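Local atomic coordinates of glycosyl hydrolases family 2, sugar binding domain protein (Bacteroides uniformis str. 3978 T3 ii, PDB entry 6D1P), a protein that probably hydrolyses O-glycosidic bonds, acting as a beta-glucuronidase of glycoside hydrolase family 2 from a human gut bacterium. Residues R39-S44 against P89-T94; T118-Y123 against I164-D169; W35-Q40 against Q65-P70. All coordinates share one frame; numbering follows the deposited sequence.

Interaction 1: R39-S44 against P89-T94; sequences RQDMGS and PGWYRT. With NA (sodium ion), chain L.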
loop_
_atom_site.group_PDB
_atom_site.type_symbol
_atom_site.label_atom_id
_atom_site.label_comp_id
_atom_site.label_asym_id
_atom_site.label_seq_id
_atom_site.Cartn_x
_atom_site.Cartn_y
_atom_site.Cartn_z
ATOM N N ARG A 39 -7.690 3.751 0.574
ATOM C CA ARG A 39 -7.271 2.365 0.356
ATOM C C ARG A 39 -6.694 1.727 1.631
ATOM O O ARG A 39 -5.534 1.321 1.712
ATOM C CB ARG A 39 -6.282 2.293 -0.799
ATOM C CG ARG A 39 -6.086 0.870 -1.259
ATOM C CD ARG A 39 -5.333 0.806 -2.537
ATOM N NE ARG A 39 -3.886 0.812 -2.320
ATOM C CZ ARG A 39 -3.015 0.560 -3.296
ATOM N NH1 ARG A 39 -3.462 0.271 -4.537
ATOM N NH2 ARG A 39 -1.711 0.571 -3.040
ATOM N N GLN A 40 -7.561 1.606 2.628
ATOM C CA GLN A 40 -7.223 0.975 3.897
ATOM C C GLN A 40 -8.506 0.820 4.690
ATOM O O GLN A 40 -9.545 1.387 4.344
ATOM C CB GLN A 40 -6.198 1.774 4.694
ATOM C CG GLN A 40 -6.678 3.156 5.129
ATOM C CD GLN A 40 -5.649 3.848 6.010
ATOM O OE1 GLN A 40 -4.711 4.473 5.518
ATOM N NE2 GLN A 40 -5.800 3.707 7.311
ATOM N N ASP A 41 -8.431 0.004 5.727
ATOM C CA ASP A 41 -9.553 -0.138 6.628
ATOM C C ASP A 41 -9.581 1.072 7.542
ATOM O O ASP A 41 -8.555 1.712 7.781
ATOM C CB ASP A 41 -9.426 -1.418 7.452
ATOM C CG ASP A 41 -10.782 -2.045 7.803
ATOM O OD1 ASP A 41 -11.838 -1.600 7.297
ATOM O OD2 ASP A 41 -10.789 -3.000 8.607
ATOM N N MET A 42 -10.758 1.386 8.055
ATOM C CA MET A 42 -10.854 2.418 9.068
ATOM C C MET A 42 -11.146 1.766 10.412
ATOM O O MET A 42 -11.459 0.577 10.491
ATOM C CB MET A 42 -11.909 3.446 8.670
ATOM C CG MET A 42 -11.524 4.136 7.376
ATOM S SD MET A 42 -10.056 5.182 7.594
ATOM C CE MET A 42 -10.787 6.555 8.511
ATOM N N GLY A 43 -11.022 2.558 11.481
ATOM C CA GLY A 43 -11.064 1.997 12.816
ATOM C C GLY A 43 -12.435 1.573 13.289
ATOM O O GLY A 43 -12.532 0.816 14.259
ATOM N N SER A 44 -13.489 2.062 12.644
ATOM C CA SER A 44 -14.876 1.709 12.938
ATOM C C SER A 44 -15.730 2.491 11.960
ATOM O O SER A 44 -15.249 3.434 11.325
ATOM C CB SER A 44 -15.283 2.055 14.371
ATOM O OG SER A 44 -15.242 3.457 14.564
ATOM N N PRO A 89 -8.528 -4.180 2.182
ATOM C CA PRO A 89 -9.755 -3.392 2.319
ATOM C C PRO A 89 -9.583 -1.935 1.888
ATOM O O PRO A 89 -8.478 -1.393 1.811
ATOM C CB PRO A 89 -10.039 -3.496 3.826
ATOM C CG PRO A 89 -8.627 -3.499 4.432
ATOM C CD PRO A 89 -7.812 -4.346 3.466
ATOM N N GLY A 90 -10.721 -1.311 1.598
ATOM C CA GLY A 90 -10.787 0.103 1.279
ATOM C C GLY A 90 -12.217 0.553 1.449
ATOM O O GLY A 90 -13.135 -0.271 1.494
ATOM N N TRP A 91 -12.406 1.870 1.548
ATOM C CA TRP A 91 -13.705 2.432 1.905
ATOM C C TRP A 91 -14.141 3.515 0.930
ATOM O O TRP A 91 -13.328 4.330 0.493
ATOM C CB TRP A 91 -13.674 3.045 3.312
ATOM C CG TRP A 91 -13.799 2.091 4.484
ATOM C CD1 TRP A 91 -12.779 1.478 5.165
ATOM C CD2 TRP A 91 -15.008 1.694 5.138
ATOM N NE1 TRP A 91 -13.283 0.719 6.196
ATOM C CE2 TRP A 91 -14.650 0.831 6.195
ATOM C CE3 TRP A 91 -16.363 1.979 4.929
ATOM C CZ2 TRP A 91 -15.595 0.249 7.031
ATOM C CZ3 TRP A 91 -17.299 1.399 5.765
ATOM C CH2 TRP A 91 -16.911 0.550 6.804
ATOM N N TYR A 92 -15.437 3.565 0.646
ATOM C CA TYR A 92 -16.042 4.667 -0.093
ATOM C C TYR A 92 -17.097 5.356 0.767
ATOM O O TYR A 92 -17.734 4.715 1.607
ATOM C CB TYR A 92 -16.708 4.189 -1.378
ATOM C CG TYR A 92 -15.814 3.491 -2.361
ATOM C CD1 TYR A 92 -15.541 2.130 -2.249
ATOM C CD2 TYR A 92 -15.301 4.174 -3.449
ATOM C CE1 TYR A 92 -14.751 1.478 -3.189
ATOM C CE2 TYR A 92 -14.519 3.540 -4.382
ATOM C CZ TYR A 92 -14.238 2.190 -4.247
ATOM O OH TYR A 92 -13.444 1.575 -5.190
ATOM N N ARG A 93 -17.302 6.658 0.544
ATOM C CA ARG A 93 -18.353 7.373 1.259
ATOM C C ARG A 93 -18.844 8.551 0.436
ATOM O O ARG A 93 -18.087 9.147 -0.340
ATOM C CB ARG A 93 -17.886 7.866 2.628
ATOM C CG ARG A 93 -16.763 8.880 2.580
ATOM C CD ARG A 93 -16.307 9.257 4.000
ATOM N NE ARG A 93 -15.319 10.329 3.979
ATOM C CZ ARG A 93 -14.546 10.673 5.006
ATOM N NH1 ARG A 93 -14.630 10.037 6.172
ATOM N NH2 ARG A 93 -13.678 11.655 4.855
ATOM N N THR A 94 -20.125 8.879 0.614
ATOM C CA THR A 94 -20.732 10.010 -0.078
ATOM C C THR A 94 -22.028 10.415 0.620
ATOM O O THR A 94 -22.462 9.796 1.594
ATOM C CB THR A 94 -21.019 9.704 -1.549
ATOM O OG1 THR A 94 -21.414 10.913 -2.181
ATOM C CG2 THR A 94 -22.184 8.714 -1.677
HETATM NA NA NA L . -15.375 3.731 17.230
HETATM O O HOH W 1 -17.546 2.739 17.769
#
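The Trp91 indole meets the loop at its edge: Gln40 O and Asp41 CA lie in the ring plane beside CD1 and NE1, while Met42 N approaches obliquely. The ring stands on strand 89-96 of the sugar-binding domain, a family 2 jelly-roll beta-sandwich, and the loop crosses this strand on its way from strand 35-38 to helix 45-49. With CG anti to the carbonyl carbon (chi1 -80°), Trp91 presents its N-H to Asp41 OD1 at 2.9 Å from NE1. The bond is somewhat bent, uses the anti lone pair of that oxygen, and leaves carboxylate and indole nearly coplanar. Asp41 OD1 is gripped again by a salt bridge from Arg167 NE, which would probably keep the carboxylate ionised. Met42 CG, anti to its carbonyl carbon (chi1 -62°), rests 3.7 Å from Trp91 CD1; bends at chi2 and chi3 then carry the chain away, and the side chain also touches Glu47 and Val48. Pro89 CG adds an apolar touch, 3.8 Å from Asp41 CB. The loop ends at Ser44, N-cap of helix 45-49: its OG bonds Glu47 N and, at 2.7 Å, the NA ion, which Asp434 O of the second subunit also binds.

Interaction 2: T118-Y123 against I164-D169; sequences TEVYVY and IAIRCD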
loop_
_atom_site.group_PDB
_atom_site.type_symbol
_atom_site.label_atom_id
_atom_site.label_comp_id
_atom_site.label_asym_id
_atom_site.label_seq_id
_atom_site.Cartn_x
_atom_site.Cartn_y
_atom_site.Cartn_z
ATOM N N THR A 118 -18.023 -7.057 0.040
ATOM C CA THR A 118 -18.546 -5.696 0.108
ATOM C C THR A 118 -19.515 -5.570 1.277
ATOM O O THR A 118 -20.283 -6.491 1.557
ATOM C CB THR A 118 -19.240 -5.295 -1.210
ATOM O OG1 THR A 118 -18.334 -5.446 -2.314
ATOM C CG2 THR A 118 -19.716 -3.864 -1.160
ATOM N N GLU A 119 -19.456 -4.430 1.973
ATOM C CA GLU A 119 -20.361 -4.119 3.075
ATOM C C GLU A 119 -20.923 -2.714 2.894
ATOM O O GLU A 119 -20.185 -1.778 2.575
ATOM C CB GLU A 119 -19.660 -4.224 4.430
ATOM C CG GLU A 119 -19.085 -5.584 4.759
ATOM C CD GLU A 119 -18.310 -5.599 6.084
ATOM O OE1 GLU A 119 -18.233 -4.547 6.757
ATOM O OE2 GLU A 119 -17.780 -6.670 6.463
ATOM N N VAL A 120 -22.229 -2.569 3.118
ATOM C CA VAL A 120 -22.963 -1.343 2.826
ATOM C C VAL A 120 -23.504 -0.748 4.124
ATOM O O VAL A 120 -24.159 -1.445 4.907
ATOM C CB VAL A 120 -24.112 -1.608 1.842
ATOM C CG1 VAL A 120 -24.696 -0.301 1.372
ATOM C CG2 VAL A 120 -23.615 -2.428 0.688
ATOM N N TYR A 121 -23.270 0.550 4.328
ATOM C CA TYR A 121 -23.692 1.233 5.542
ATOM C C TYR A 121 -24.492 2.477 5.201
ATOM O O TYR A 121 -24.090 3.257 4.337
ATOM C CB TYR A 121 -22.492 1.635 6.395
ATOM C CG TYR A 121 -21.664 0.491 6.918
ATOM C CD1 TYR A 121 -20.737 -0.162 6.104
ATOM C CD2 TYR A 121 -21.776 0.089 8.244
ATOM C CE1 TYR A 121 -19.962 -1.205 6.605
ATOM C CE2 TYR A 121 -21.013 -0.951 8.747
ATOM C CZ TYR A 121 -20.110 -1.597 7.933
ATOM O OH TYR A 121 -19.355 -2.627 8.460
ATOM N N VAL A 122 -25.630 2.645 5.868
ATOM C CA VAL A 122 -26.309 3.930 6.001
ATOM C C VAL A 122 -25.918 4.498 7.361
ATOM O O VAL A 122 -26.186 3.878 8.401
ATOM C CB VAL A 122 -27.834 3.775 5.897
ATOM C CG1 VAL A 122 -28.535 5.070 6.340
ATOM C CG2 VAL A 122 -28.264 3.363 4.490
ATOM N N TYR A 123 -25.287 5.669 7.365
ATOM C CA TYR A 123 -24.698 6.202 8.589
ATOM C C TYR A 123 -23.938 5.095 9.328
ATOM O O TYR A 123 -23.021 4.502 8.755
ATOM C CB TYR A 123 -25.779 6.844 9.464
ATOM C CG TYR A 123 -25.232 7.680 10.599
ATOM C CD1 TYR A 123 -25.721 7.530 11.890
ATOM C CD2 TYR A 123 -24.209 8.603 10.383
ATOM C CE1 TYR A 123 -25.215 8.281 12.945
ATOM C CE2 TYR A 123 -23.701 9.363 11.426
ATOM C CZ TYR A 123 -24.211 9.195 12.714
ATOM O OH TYR A 123 -23.716 9.938 13.766
ATOM N N ILE A 164 -23.694 7.651 3.111
ATOM C CA ILE A 164 -23.500 6.289 2.633
ATOM C C ILE A 164 -22.017 5.953 2.740
ATOM O O ILE A 164 -21.162 6.766 2.373
ATOM C CB ILE A 164 -23.991 6.147 1.180
ATOM C CG1 ILE A 164 -25.491 6.402 1.118
ATOM C CG2 ILE A 164 -23.673 4.757 0.599
ATOM C CD1 ILE A 164 -26.284 5.473 2.004
ATOM N N ALA A 165 -21.706 4.767 3.240
ATOM C CA ALA A 165 -20.343 4.272 3.181
ATOM C C ALA A 165 -20.367 2.823 2.737
ATOM O O ALA A 165 -21.281 2.067 3.087
ATOM C CB ALA A 165 -19.609 4.404 4.525
ATOM N N ILE A 166 -19.361 2.446 1.952
ATOM C CA ILE A 166 -19.253 1.101 1.411
ATOM C C ILE A 166 -17.824 0.628 1.591
ATOM O O ILE A 166 -16.888 1.290 1.125
ATOM C CB ILE A 166 -19.644 1.045 -0.067
ATOM C CG1 ILE A 166 -21.049 1.604 -0.238
ATOM C CG2 ILE A 166 -19.577 -0.396 -0.546
ATOM C CD1 ILE A 166 -21.419 1.856 -1.651
ATOM N N ARG A 167 -17.661 -0.517 2.251
ATOM C CA ARG A 167 -16.359 -1.140 2.452
ATOM C C ARG A 167 -16.207 -2.259 1.429
ATOM O O ARG A 167 -17.047 -3.163 1.374
ATOM C CB ARG A 167 -16.235 -1.679 3.876
ATOM C CG ARG A 167 -14.892 -2.325 4.234
ATOM C CD ARG A 167 -14.948 -2.947 5.648
ATOM N NE ARG A 167 -13.660 -3.439 6.151
ATOM C CZ ARG A 167 -13.152 -4.636 5.873
ATOM N NH1 ARG A 167 -13.802 -5.477 5.067
ATOM N NH2 ARG A 167 -11.990 -5.000 6.383
ATOM N N CYS A 168 -15.160 -2.187 0.605
ATOM C CA CYS A 168 -14.818 -3.258 -0.327
ATOM C C CYS A 168 -13.496 -3.884 0.072
ATOM O O CYS A 168 -12.597 -3.204 0.564
ATOM C CB CYS A 168 -14.708 -2.760 -1.772
ATOM S SG CYS A 168 -16.287 -2.353 -2.495
ATOM N N ASP A 169 -13.381 -5.187 -0.135
ATOM C CA ASP A 169 -12.172 -5.890 0.252
ATOM C C ASP A 169 -11.838 -6.942 -0.799
ATOM O O ASP A 169 -12.714 -7.716 -1.211
ATOM C CB ASP A 169 -12.338 -6.531 1.640
ATOM C CG ASP A 169 -11.167 -7.405 2.014
ATOM O OD1 ASP A 169 -10.251 -6.906 2.688
ATOM O OD2 ASP A 169 -11.148 -8.594 1.612
#
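Strands 118-122 and 164-169 run antiparallel, their axes 4.7 Å apart and 170° between directions, and are stitched by four backbone hydrogen bonds at the hydrogen-bonded pairs Glu119-Arg167 and Tyr121-Ala165. They are neighbours in the larger sheet of the jelly-roll sandwich that forms the sugar-binding domain, and their side chains alternate between two quite different faces. Thr118, Val120, Val122, Ile164, Ile166 and Cys168 point into the sandwich, where Val120 meets Leu109 and Phe111 of the opposing sheet, Ile164 meets Leu109 and Ile166 meets Phe111. Here branches cross obliquely: Thr118 CG2, anti to its backbone N, sits 3.5 Å from Ile166 CG2, and Val122 CG2 approaches Ile164 CD1 to 3.8 Å. Thr118 OG1 lies beside Cys168 SG at the end of this row.

Glu119, Tyr121, Ala165 and Arg167 occupy the other face, with helix 45-49 laid over Tyr121 and Ala165 through Ile45 and Val48. The Tyr121 ring turns an edge to Ala165 O, in its plane. Glu119 and Arg167 extend side by side, yet their charges do not make a salt bridge: Glu119 OE2 stays 4.4 Å from Arg167 NH1 and well out of the guanidinium plane, so the attraction is probably diffuse, while Arg167 NE is committed to Asp41. The Glu119 carboxylate is instead steadied within its own strand, where Tyr121 OH donates to Glu119 OE1 across 2.8 Å, arriving 27° above the carboxylate plane.

Interaction 3: W35-Q40 against Q65-P70; sequences WEFIRQ and QKVTLP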
loop_
_atom_site.group_PDB
_atom_site.type_symbol
_atom_site.label_atom_id
_atom_site.label_comp_id
_atom_site.label_asym_id
_atom_site.label_seq_id
_atom_site.Cartn_x
_atom_site.Cartn_y
_atom_site.Cartn_z
ATOM N N TRP A 35 -17.778 10.915 -4.685
ATOM C CA TRP A 35 -17.422 9.891 -3.721
ATOM C C TRP A 35 -16.044 10.190 -3.147
ATOM O O TRP A 35 -15.195 10.797 -3.797
ATOM C CB TRP A 35 -17.404 8.508 -4.360
ATOM C CG TRP A 35 -18.720 7.928 -4.724
ATOM C CD1 TRP A 35 -19.386 8.064 -5.917
ATOM C CD2 TRP A 35 -19.518 7.056 -3.914
ATOM N NE1 TRP A 35 -20.553 7.328 -5.889
ATOM C CE2 TRP A 35 -20.657 6.707 -4.669
ATOM C CE3 TRP A 35 -19.378 6.539 -2.624
ATOM C CZ2 TRP A 35 -21.646 5.875 -4.179
ATOM C CZ3 TRP A 35 -20.370 5.702 -2.138
ATOM C CH2 TRP A 35 -21.489 5.377 -2.920
ATOM N N GLU A 36 -15.828 9.753 -1.920
ATOM C CA GLU A 36 -14.496 9.734 -1.355
ATOM C C GLU A 36 -14.058 8.289 -1.163
ATOM O O GLU A 36 -14.870 7.408 -0.859
ATOM C CB GLU A 36 -14.452 10.485 -0.032
ATOM C CG GLU A 36 -14.489 11.990 -0.191
ATOM C CD GLU A 36 -14.341 12.728 1.143
ATOM O OE1 GLU A 36 -14.954 12.299 2.140
ATOM O OE2 GLU A 36 -13.589 13.730 1.191
ATOM N N PHE A 37 -12.761 8.056 -1.337
ATOM C CA PHE A 37 -12.222 6.709 -1.249
ATOM C C PHE A 37 -10.889 6.729 -0.504
ATOM O O PHE A 37 -10.113 7.672 -0.650
ATOM C CB PHE A 37 -12.054 6.106 -2.652
ATOM C CG PHE A 37 -11.108 4.969 -2.688
ATOM C CD1 PHE A 37 -11.502 3.714 -2.233
ATOM C CD2 PHE A 37 -9.806 5.155 -3.126
ATOM C CE1 PHE A 37 -10.610 2.656 -2.215
ATOM C CE2 PHE A 37 -8.913 4.099 -3.126
ATOM C CZ PHE A 37 -9.318 2.844 -2.675
ATOM N N ILE A 38 -10.625 5.692 0.298
ATOM C CA ILE A 38 -9.316 5.521 0.929
ATOM C C ILE A 38 -8.950 4.046 0.873
ATOM O O ILE A 38 -9.798 3.185 1.109
ATOM C CB ILE A 38 -9.286 6.060 2.386
ATOM C CG1 ILE A 38 -7.866 6.070 2.922
ATOM C CG2 ILE A 38 -10.134 5.230 3.335
ATOM C CD1 ILE A 38 -7.756 6.741 4.280
ATOM N N ARG A 39 -7.690 3.751 0.574
ATOM C CA ARG A 39 -7.271 2.365 0.356
ATOM C C ARG A 39 -6.694 1.727 1.631
ATOM O O ARG A 39 -5.534 1.321 1.712
ATOM C CB ARG A 39 -6.282 2.293 -0.799
ATOM C CG ARG A 39 -6.086 0.870 -1.259
ATOM C CD ARG A 39 -5.333 0.806 -2.537
ATOM N NE ARG A 39 -3.886 0.812 -2.320
ATOM C CZ ARG A 39 -3.015 0.560 -3.296
ATOM N NH1 ARG A 39 -3.462 0.271 -4.537
ATOM N NH2 ARG A 39 -1.711 0.571 -3.040
ATOM N N GLN A 40 -7.561 1.606 2.628
ATOM C CA GLN A 40 -7.223 0.975 3.897
ATOM C C GLN A 40 -8.506 0.820 4.690
ATOM O O GLN A 40 -9.545 1.387 4.344
ATOM C CB GLN A 40 -6.198 1.774 4.694
ATOM C CG GLN A 40 -6.678 3.156 5.129
ATOM C CD GLN A 40 -5.649 3.848 6.010
ATOM O OE1 GLN A 40 -4.711 4.473 5.518
ATOM N NE2 GLN A 40 -5.800 3.707 7.311
ATOM N N GLN A 65 -9.382 10.381 -0.973
ATOM C CA GLN A 65 -9.308 10.818 -2.357
ATOM C C GLN A 65 -10.702 11.153 -2.838
ATOM O O GLN A 65 -11.665 10.471 -2.477
ATOM C CB GLN A 65 -8.720 9.728 -3.256
ATOM C CG GLN A 65 -7.374 9.193 -2.811
ATOM C CD GLN A 65 -7.048 7.863 -3.461
ATOM O OE1 GLN A 65 -7.340 7.648 -4.637
ATOM N NE2 GLN A 65 -6.459 6.952 -2.686
ATOM N N LYS A 66 -10.809 12.191 -3.657
ATOM C CA LYS A 66 -12.029 12.381 -4.433
ATOM C C LYS A 66 -11.913 11.537 -5.684
ATOM O O LYS A 66 -10.941 11.664 -6.430
ATOM C CB LYS A 66 -12.252 13.849 -4.779
ATOM C CG LYS A 66 -12.305 14.721 -3.533
ATOM C CD LYS A 66 -12.993 16.046 -3.807
ATOM C CE LYS A 66 -13.192 16.828 -2.511
ATOM N NZ LYS A 66 -13.877 15.981 -1.489
ATOM N N VAL A 67 -12.876 10.648 -5.889
ATOM C CA VAL A 67 -12.874 9.769 -7.045
ATOM C C VAL A 67 -14.228 9.845 -7.728
ATOM O O VAL A 67 -15.232 10.259 -7.139
ATOM C CB VAL A 67 -12.557 8.301 -6.672
ATOM C CG1 VAL A 67 -11.176 8.202 -6.036
ATOM C CG2 VAL A 67 -13.619 7.775 -5.729
ATOM N N THR A 68 -14.235 9.415 -8.985
ATOM C CA THR A 68 -15.441 9.230 -9.778
ATOM C C THR A 68 -15.609 7.739 -10.070
ATOM O O THR A 68 -14.656 7.077 -10.502
ATOM C CB THR A 68 -15.347 10.057 -11.066
ATOM O OG1 THR A 68 -15.515 11.446 -10.743
ATOM C CG2 THR A 68 -16.394 9.635 -12.116
ATOM N N LEU A 69 -16.815 7.198 -9.785
ATOM C CA LEU A 69 -17.140 5.800 -10.076
ATOM C C LEU A 69 -17.451 5.604 -11.559
ATOM O O LEU A 69 -17.932 6.523 -12.228
ATOM C CB LEU A 69 -18.337 5.325 -9.247
ATOM C CG LEU A 69 -18.138 5.412 -7.723
ATOM C CD1 LEU A 69 -19.102 4.522 -6.966
ATOM C CD2 LEU A 69 -16.705 5.092 -7.342
ATOM N N PRO A 70 -17.191 4.401 -12.103
ATOM C CA PRO A 70 -16.606 3.247 -11.406
ATOM C C PRO A 70 -15.128 3.430 -11.076
ATOM O O PRO A 70 -14.423 4.198 -11.727
ATOM C CB PRO A 70 -16.794 2.103 -12.399
ATOM C CG PRO A 70 -16.847 2.754 -13.719
ATOM C CD PRO A 70 -17.525 4.084 -13.502
#
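This contact is an antiparallel strand pair at the margin of the jelly-roll sandwich, where strand 65-67, outermost of its sheet within the chain, borders strand 35-38. Three backbone hydrogen bonds join them, the shortest from Gln65 N to Phe37 O at 2.8 Å, but the short axes diverge strongly, 129° between directions. Trp35, buried at the start of strand 35-38, carries the contact with Leu69. Its indole is crossed at about a right angle by Leu69, whose CD1 stands over one face, 3.5 Å from the centroid of the five-membered ring, in a CH-pi contact; Trp35 NE1 is bonded to Leu31 O. An alanine in place of Trp35 would remove that ring face and N-H, and would probably leave Leu69 poorly packed and loosen the strand start. Phe37, its CG anti to the backbone N (chi1 160°), lies alongside Gln65 with ring and amide planes almost perpendicular, and its CB is 3.8 Å from Val67 CG2. On the other face Glu36 and Lys66 run side by side. Arg93 takes Glu36 OE1 in the stronger salt bridge, leaving the bent end of Lys66 (chi4 -52°) to reach the second oxygen, with Lys66 NZ 3.5 Å from Glu36 OE2.

In the fold
All three involve one six-stranded sheet: interactions 2 and 3 are strand pairs within it, on opposite sides of strand 89-96, and interaction 1 lays a loop across that strand. Interaction 2 is the most buried, chiefly backbone bonds and aliphatic branches; interaction 3 buries Trp35 and Phe37 but is partly open, with Gln65 and Lys66 exposed and a salt bridge on the face away from the aromatics; interaction 1 relies on one polar grip at an indole edge. Trp91 N to Ile38 O and Tyr92 N to Ile166 O are both probable backbone hydrogen bonds. Interactions 1 and 3 share Arg39 and Gln40 and both touch the second subunit, whereas interaction 2 touches no other chain. Trp35 CH2 packs against Ile166 CD1, joining interactions 2 and 3.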